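PDB 1ZWX: sphingomyelinase-c from Listeria ivanovii, which belongs to the endonuclease/exonuclease/phosphatase family and has the two-sheet fold of the DNase I-like proteins. Local coordinates for residues Y145-S157 / I167-I179. Residues are numbered along the deposited sequence; the frame is centred on the assembly and turned at random.
Sequences YHIIGTHTQADDS and IRAEQMQEIQTFI. Unlike the reference sequence in segment 145-157: Gln153 (reference Pro).
The Arg168 guanidinium takes Gln153 O and Asp155 OD1 at its edge, both close to its plane. Arg168 NH1 donates to Gln153 O at 2.9 Å, coming from above the carbonyl plane. Arg168 NH1 and NH2 also converge on one carboxylate oxygen, Asp155 OD1, in a salt bridge, with NH2 2.9 Å from OD1. The carboxylate and guanidinium planes are turned 46° apart. A bend at chi3 (-74°) brings the arginine's end round to this loop. Its NE pairs with Glu204, and Asp155 OD1 also bonds Ser164. The Phe178 ring meets Ile148 CD1 at its edge, 4.0 Å from CD2. Ile148 CD1 also packs 3.7 Å from Ile179 CG1.

Gln171 OE1 accepts from Gln153 N on a lone pair, at 2.9 Å and nearly straight (177°). Gln171 NE2 reaches Gln153 OE1 through a water; Gln153 OE1 also accepts from Gly123 N. The Gln153 side chain lies against Ile167 CG2. Thr150 and Ile175 meet tip to tip.

Residues 145-151 and 167-179 run nearly antiparallel; they belong to strand 143-151 and helix 161-182 of a beta-alpha-beta unit completed by strand 189-193. Helix 203-212 packs on Ala169 through Leu211, while Ile147 and His151 touch strand 49-55 of the other sheet.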
loop_
_atom_site.group_PDB
_atom_site.type_symbol
_atom_site.label_atom_id
_atom_site.label_comp_id
_atom_site.label_asym_id
_atom_site.label_seq_id
_atom_site.Cartn_x
_atom_site.Cartn_y
_atom_site.Cartn_z
ATOM N N TYR A 145 3.287 -14.355 11.523
ATOM C CA TYR A 145 3.440 -12.922 11.246
ATOM C C TYR A 145 2.107 -12.452 10.708
ATOM O O TYR A 145 1.468 -13.161 9.928
ATOM C CB TYR A 145 4.570 -12.612 10.257
ATOM C CG TYR A 145 5.947 -12.990 10.738
ATOM C CD1 TYR A 145 6.808 -12.053 11.269
ATOM C CD2 TYR A 145 6.391 -14.318 10.648
ATOM C CE1 TYR A 145 8.105 -12.421 11.725
ATOM C CE2 TYR A 145 7.657 -14.690 11.091
ATOM C CZ TYR A 145 8.507 -13.758 11.614
ATOM O OH TYR A 145 9.749 -14.172 12.035
ATOM N N HIS A 146 1.643 -11.301 11.212
ATOM C CA HIS A 146 0.325 -10.755 10.855
ATOM C C HIS A 146 0.571 -9.458 10.080
ATOM O O HIS A 146 1.383 -8.614 10.493
ATOM C CB HIS A 146 -0.552 -10.516 12.104
ATOM C CG HIS A 146 -0.724 -11.739 12.964
ATOM N ND1 HIS A 146 -1.860 -12.512 12.922
ATOM C CD2 HIS A 146 0.104 -12.327 13.868
ATOM C CE1 HIS A 146 -1.736 -13.522 13.776
ATOM N NE2 HIS A 146 -0.564 -13.419 14.375
ATOM N N ILE A 147 -0.082 -9.328 8.919
ATOM C CA ILE A 147 0.180 -8.170 8.047
ATOM C C ILE A 147 -1.163 -7.626 7.604
ATOM O O ILE A 147 -2.019 -8.383 7.125
ATOM C CB ILE A 147 1.024 -8.501 6.785
ATOM C CG1 ILE A 147 2.426 -8.987 7.163
ATOM C CG2 ILE A 147 1.144 -7.266 5.872
ATOM C CD1 ILE A 147 2.496 -10.553 7.238
ATOM N N ILE A 148 -1.342 -6.322 7.832
ATOM C CA ILE A 148 -2.503 -5.595 7.328
ATOM C C ILE A 148 -1.977 -4.616 6.284
ATOM O O ILE A 148 -1.075 -3.801 6.571
ATOM C CB ILE A 148 -3.275 -4.906 8.477
ATOM C CG1 ILE A 148 -3.971 -6.000 9.300
ATOM C CG2 ILE A 148 -4.266 -3.824 7.916
ATOM C CD1 ILE A 148 -4.649 -5.518 10.569
ATOM N N GLY A 149 -2.503 -4.752 5.061
ATOM C CA GLY A 149 -2.144 -3.881 3.929
ATOM C C GLY A 149 -3.379 -3.023 3.638
ATOM O O GLY A 149 -4.505 -3.513 3.658
ATOM N N THR A 150 -3.173 -1.742 3.387
ATOM C CA THR A 150 -4.334 -0.809 3.276
ATOM C C THR A 150 -3.989 0.362 2.399
ATOM O O THR A 150 -2.808 0.633 2.110
ATOM C CB THR A 150 -4.849 -0.305 4.705
ATOM O OG1 THR A 150 -6.158 0.277 4.562
ATOM C CG2 THR A 150 -3.916 0.704 5.318
ATOM N N HIS A 151 -5.031 1.083 1.995
ATOM C CA HIS A 151 -4.878 2.311 1.230
ATOM C C HIS A 151 -6.120 3.118 1.617
ATOM O O HIS A 151 -7.244 2.752 1.285
ATOM C CB HIS A 151 -4.843 2.026 -0.290
ATOM C CG HIS A 151 -4.791 3.271 -1.147
ATOM N ND1 HIS A 151 -5.100 3.263 -2.496
ATOM C CD2 HIS A 151 -4.479 4.551 -0.843
ATOM C CE1 HIS A 151 -4.952 4.486 -2.988
ATOM N NE2 HIS A 151 -4.575 5.287 -2.007
ATOM N N THR A 152 -5.890 4.197 2.363
ATOM C CA THR A 152 -6.992 4.978 2.962
ATOM C C THR A 152 -7.405 6.172 2.057
ATOM O O THR A 152 -6.773 6.467 1.054
ATOM C CB THR A 152 -6.602 5.515 4.374
ATOM O OG1 THR A 152 -5.400 6.259 4.251
ATOM C CG2 THR A 152 -6.366 4.355 5.368
ATOM N N GLN A 153 -8.507 6.802 2.446
ATOM C CA GLN A 153 -9.046 8.008 1.806
ATOM C C GLN A 153 -7.998 9.065 1.478
ATOM O O GLN A 153 -7.218 9.466 2.350
ATOM C CB GLN A 153 -10.103 8.606 2.770
ATOM C CG GLN A 153 -10.697 9.953 2.257
ATOM C CD GLN A 153 -11.679 9.753 1.097
ATOM O OE1 GLN A 153 -12.531 8.856 1.124
ATOM N NE2 GLN A 153 -11.571 10.606 0.085
ATOM N N ALA A 154 -8.033 9.585 0.233
ATOM C CA ALA A 154 -7.142 10.661 -0.184
ATOM C C ALA A 154 -7.793 12.032 0.091
ATOM O O ALA A 154 -9.013 12.125 0.223
ATOM C CB ALA A 154 -6.840 10.548 -1.683
ATOM N N ASP A 155 -6.962 13.072 0.160
ATOM C CA ASP A 155 -7.462 14.459 -0.024
ATOM C C ASP A 155 -8.043 14.538 -1.459
ATOM O O ASP A 155 -7.453 13.948 -2.393
ATOM C CB ASP A 155 -6.330 15.481 0.220
ATOM C CG ASP A 155 -6.016 15.664 1.712
ATOM O OD1 ASP A 155 -6.673 15.037 2.564
ATOM O OD2 ASP A 155 -5.134 16.472 2.049
ATOM N N ASP A 156 -9.201 15.215 -1.613
ATOM C CA ASP A 156 -9.973 15.331 -2.884
ATOM C C ASP A 156 -10.250 16.821 -2.999
ATOM O O ASP A 156 -10.637 17.443 -2.006
ATOM C CB ASP A 156 -11.314 14.590 -2.764
ATOM C CG ASP A 156 -12.100 14.433 -4.129
ATOM O OD1 ASP A 156 -12.657 15.412 -4.704
ATOM O OD2 ASP A 156 -12.209 13.271 -4.612
ATOM N N SER A 157 -10.084 17.397 -4.186
ATOM C CA SER A 157 -10.476 18.796 -4.398
ATOM C C SER A 157 -11.869 19.137 -3.851
ATOM O O SER A 157 -12.062 20.199 -3.260
ATOM C CB SER A 157 -10.422 19.120 -5.895
ATOM O OG SER A 157 -9.071 19.114 -6.286
ATOM N N ILE A 167 -12.693 11.127 7.689
ATOM C CA ILE A 167 -12.882 9.827 7.043
ATOM C C ILE A 167 -11.663 8.910 7.343
ATOM O O ILE A 167 -11.855 7.775 7.761
ATOM C CB ILE A 167 -13.096 9.965 5.491
ATOM C CG1 ILE A 167 -14.427 10.681 5.195
ATOM C CG2 ILE A 167 -13.142 8.581 4.822
ATOM C CD1 ILE A 167 -14.458 11.272 3.760
ATOM N N ARG A 168 -10.451 9.417 7.164
ATOM C CA ARG A 168 -9.224 8.620 7.434
ATOM C C ARG A 168 -9.160 8.179 8.890
ATOM O O ARG A 168 -8.754 7.073 9.190
ATOM C CB ARG A 168 -7.972 9.388 7.128
ATOM C CG ARG A 168 -7.650 9.472 5.649
ATOM C CD ARG A 168 -6.289 10.019 5.437
ATOM N NE ARG A 168 -6.167 11.466 5.673
ATOM C CZ ARG A 168 -6.375 12.410 4.760
ATOM N NH1 ARG A 168 -6.696 12.089 3.492
ATOM N NH2 ARG A 168 -6.225 13.690 5.124
ATOM N N ALA A 169 -9.605 9.050 9.801
ATOM C CA ALA A 169 -9.631 8.723 11.213
ATOM C C ALA A 169 -10.620 7.595 11.487
ATOM O O ALA A 169 -10.309 6.694 12.296
ATOM C CB ALA A 169 -9.925 10.005 12.070
ATOM N N GLU A 170 -11.760 7.579 10.781
ATOM C CA GLU A 170 -12.754 6.529 10.955
ATOM C C GLU A 170 -12.191 5.232 10.371
ATOM O O GLU A 170 -12.358 4.141 10.949
ATOM C CB GLU A 170 -14.081 6.894 10.282
ATOM C CG GLU A 170 -15.258 6.003 10.612
ATOM C CD GLU A 170 -15.270 4.668 9.809
ATOM O OE1 GLU A 170 -15.916 3.708 10.258
ATOM O OE2 GLU A 170 -14.638 4.586 8.744
ATOM N N GLN A 171 -11.506 5.354 9.239
ATOM C CA GLN A 171 -10.913 4.159 8.587
ATOM C C GLN A 171 -9.793 3.569 9.441
ATOM O O GLN A 171 -9.678 2.357 9.547
ATOM C CB GLN A 171 -10.401 4.538 7.188
ATOM C CG GLN A 171 -11.599 4.806 6.241
ATOM C CD GLN A 171 -11.156 5.288 4.874
ATOM O OE1 GLN A 171 -10.006 5.648 4.690
ATOM N NE2 GLN A 171 -12.088 5.281 3.905
ATOM N N MET A 172 -8.965 4.419 10.052
ATOM C CA MET A 172 -7.974 3.910 11.008
ATOM C C MET A 172 -8.620 3.155 12.175
ATOM O O MET A 172 -8.098 2.098 12.586
ATOM C CB MET A 172 -7.030 5.008 11.489
ATOM C CG MET A 172 -6.446 5.709 10.346
ATOM S SD MET A 172 -4.838 6.387 10.240
ATOM C CE MET A 172 -4.882 6.963 8.543
ATOM N N GLN A 173 -9.739 3.673 12.696
ATOM C CA GLN A 173 -10.506 2.964 13.713
ATOM C C GLN A 173 -11.017 1.617 13.215
ATOM O O GLN A 173 -11.004 0.655 13.985
ATOM C CB GLN A 173 -11.701 3.766 14.274
ATOM C CG GLN A 173 -12.446 3.020 15.415
ATOM C CD GLN A 173 -11.503 2.776 16.631
ATOM O OE1 GLN A 173 -10.873 3.707 17.157
ATOM N NE2 GLN A 173 -11.386 1.516 17.045
ATOM N N GLU A 174 -11.512 1.553 11.968
ATOM C CA GLU A 174 -11.946 0.258 11.415
ATOM C C GLU A 174 -10.838 -0.794 11.535
ATOM O O GLU A 174 -11.127 -1.925 11.875
ATOM C CB GLU A 174 -12.437 0.377 9.967
ATOM C CG GLU A 174 -13.750 1.192 9.829
ATOM C CD GLU A 174 -14.411 1.043 8.449
ATOM O OE1 GLU A 174 -14.384 -0.062 7.896
ATOM O OE2 GLU A 174 -14.950 2.038 7.919
ATOM N N ILE A 175 -9.600 -0.388 11.279
ATOM C CA ILE A 175 -8.435 -1.273 11.359
ATOM C C ILE A 175 -8.200 -1.717 12.823
ATOM O O ILE A 175 -8.056 -2.912 13.119
ATOM C CB ILE A 175 -7.224 -0.591 10.785
ATOM C CG1 ILE A 175 -7.371 -0.437 9.235
ATOM C CG2 ILE A 175 -5.913 -1.327 11.142
ATOM C CD1 ILE A 175 -6.291 0.451 8.641
ATOM N N GLN A 176 -8.200 -0.751 13.736
ATOM C CA GLN A 176 -7.999 -1.100 15.156
ATOM C C GLN A 176 -9.115 -1.934 15.721
ATOM O O GLN A 176 -8.855 -2.804 16.536
ATOM C CB GLN A 176 -7.738 0.131 16.013
ATOM C CG GLN A 176 -6.263 0.366 16.349
ATOM C CD GLN A 176 -5.564 -0.834 17.030
ATOM O OE1 GLN A 176 -6.143 -1.526 17.861
ATOM N NE2 GLN A 176 -4.308 -1.070 16.653
ATOM N N THR A 177 -10.360 -1.689 15.324
ATOM C CA THR A 177 -11.484 -2.499 15.781
ATOM C C THR A 177 -11.328 -3.952 15.340
ATOM O O THR A 177 -11.641 -4.908 16.087
ATOM C CB THR A 177 -12.821 -1.923 15.253
ATOM O OG1 THR A 177 -13.048 -0.657 15.871
ATOM C CG2 THR A 177 -14.010 -2.817 15.517
ATOM N N PHE A 178 -10.842 -4.113 14.113
ATOM C CA PHE A 178 -10.653 -5.455 13.562
ATOM C C PHE A 178 -9.567 -6.170 14.365
ATOM O O PHE A 178 -9.787 -7.295 14.789
ATOM C CB PHE A 178 -10.341 -5.373 12.047
ATOM C CG PHE A 178 -9.761 -6.637 11.479
ATOM C CD1 PHE A 178 -10.595 -7.651 11.037
ATOM C CD2 PHE A 178 -8.379 -6.804 11.393
ATOM C CE1 PHE A 178 -10.065 -8.833 10.524
ATOM C CE2 PHE A 178 -7.832 -7.987 10.877
ATOM C CZ PHE A 178 -8.688 -8.998 10.453
ATOM N N ILE A 179 -8.428 -5.510 14.583
ATOM C CA ILE A 179 -7.308 -6.031 15.363
ATOM C C ILE A 179 -7.739 -6.427 16.792
ATOM O O ILE A 179 -7.359 -7.501 17.298
ATOM C CB ILE A 179 -6.126 -5.034 15.441
ATOM C CG1 ILE A 179 -5.508 -4.784 14.060
ATOM C CG2 ILE A 179 -5.052 -5.519 16.431
ATOM C CD1 ILE A 179 -4.355 -3.819 14.032
HETATM O O HOH W 1 -11.826 5.940 1.005
#